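Local structure of pirin-like protein YhaK (Escherichia coli, 2VEC) at residues S117-P120 and G121-Y124. The protein is a cytoplasmic, monomeric bicupin of the pirin family that lacks quercetin 2,3-dioxygenase activity and is probably sensitive to cellular redox state. Sequence-based numbering, arbitrary orientation.
Sequences STQP and GVSY
Q119 to V122 form a type II beta turn at the tip of the loop between strands 112-116 and 124-128, and Y124, the first residue of the second strand, reaches back across the loop to its other arm. The turn is identified by P120 at phi/psi -43/124°, G121 at positive phi, and the hydrogen bond from V122 N to Q119 O (3.1 Å). On the flank of this turn Q119 CB meets V122 CG2 at 3.9 Å. The two strands belong to different sheets of the first of the two cupin domains of this bicupin, so the loop links the two sheets of its antiparallel cupin barrel. Y124 CG lies anti to its own carbonyl carbon, which directs the ring toward T118 and Q119. There Y124 OH accepts a hydrogen bond from Q119 N at 2.8 Å, with an N-H...O angle of 149°. T118 CG2 sits over one ring face, 4.2 Å from the Y124 centroid and offset toward the rim, a CH-pi contact; T118 OG1 instead is hydrogen-bonded to V85 O. One water lies within hydrogen-bonding distance of both Q119 OE1 and Y124 OH, another of Q119 O and V122 O.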
# COMPACT_ATOMS: atom_id res chain seq x y z
N SER A 117 8.01 -10.92 -3.14
CA SER A 117 8.92 -11.16 -2.00
C SER A 117 10.25 -11.32 -2.68
O SER A 117 10.51 -12.36 -3.28
CB SER A 117 8.52 -12.41 -1.23
OG SER A 117 7.28 -12.14 -0.58
N THR A 118 11.03 -10.24 -2.69
CA THR A 118 12.15 -10.15 -3.63
C THR A 118 13.36 -10.89 -3.09
O THR A 118 13.46 -11.17 -1.88
CB THR A 118 12.54 -8.69 -3.96
OG1 THR A 118 13.08 -8.07 -2.80
CG2 THR A 118 11.32 -7.89 -4.44
N GLN A 119 14.28 -11.20 -4.00
CA GLN A 119 15.44 -12.01 -3.68
C GLN A 119 16.70 -11.26 -4.05
O GLN A 119 16.75 -10.61 -5.08
CB GLN A 119 15.43 -13.33 -4.47
CG GLN A 119 14.13 -14.11 -4.52
CD GLN A 119 14.25 -15.31 -5.49
OE1 GLN A 119 13.83 -15.25 -6.66
NE2 GLN A 119 14.86 -16.41 -5.01
N PRO A 120 17.74 -11.34 -3.20
CA PRO A 120 19.05 -10.73 -3.41
C PRO A 120 19.62 -10.87 -4.81
O PRO A 120 19.75 -11.98 -5.32
CB PRO A 120 19.94 -11.50 -2.42
CG PRO A 120 19.03 -11.78 -1.28
CD PRO A 120 17.66 -12.02 -1.89
N GLY A 121 19.94 -9.74 -5.44
CA GLY A 121 20.61 -9.75 -6.75
C GLY A 121 19.71 -10.08 -7.93
O GLY A 121 20.18 -10.24 -9.05
N VAL A 122 18.40 -10.19 -7.70
CA VAL A 122 17.49 -10.49 -8.78
C VAL A 122 16.96 -9.15 -9.31
O VAL A 122 16.71 -8.25 -8.53
CB VAL A 122 16.38 -11.48 -8.31
CG1 VAL A 122 15.27 -11.63 -9.36
CG2 VAL A 122 17.00 -12.86 -7.96
N SER A 123 16.84 -9.02 -10.63
CA SER A 123 16.33 -7.79 -11.24
C SER A 123 14.86 -7.93 -11.58
O SER A 123 14.43 -9.00 -12.02
CB SER A 123 17.10 -7.46 -12.52
OG SER A 123 18.31 -6.78 -12.24
N TYR A 124 14.12 -6.84 -11.43
CA TYR A 124 12.67 -6.83 -11.57
C TYR A 124 12.22 -5.75 -12.53
O TYR A 124 12.69 -4.62 -12.46
CB TYR A 124 12.02 -6.60 -10.18
CG TYR A 124 12.30 -7.72 -9.21
CD1 TYR A 124 11.43 -8.82 -9.10
CD2 TYR A 124 13.45 -7.70 -8.41
CE1 TYR A 124 11.71 -9.88 -8.19
CE2 TYR A 124 13.73 -8.74 -7.53
CZ TYR A 124 12.86 -9.82 -7.42
OH TYR A 124 13.18 -10.84 -6.54
O HOH W 1 16.92 -7.51 -5.54
O HOH W 2 12.15 -12.98 -7.31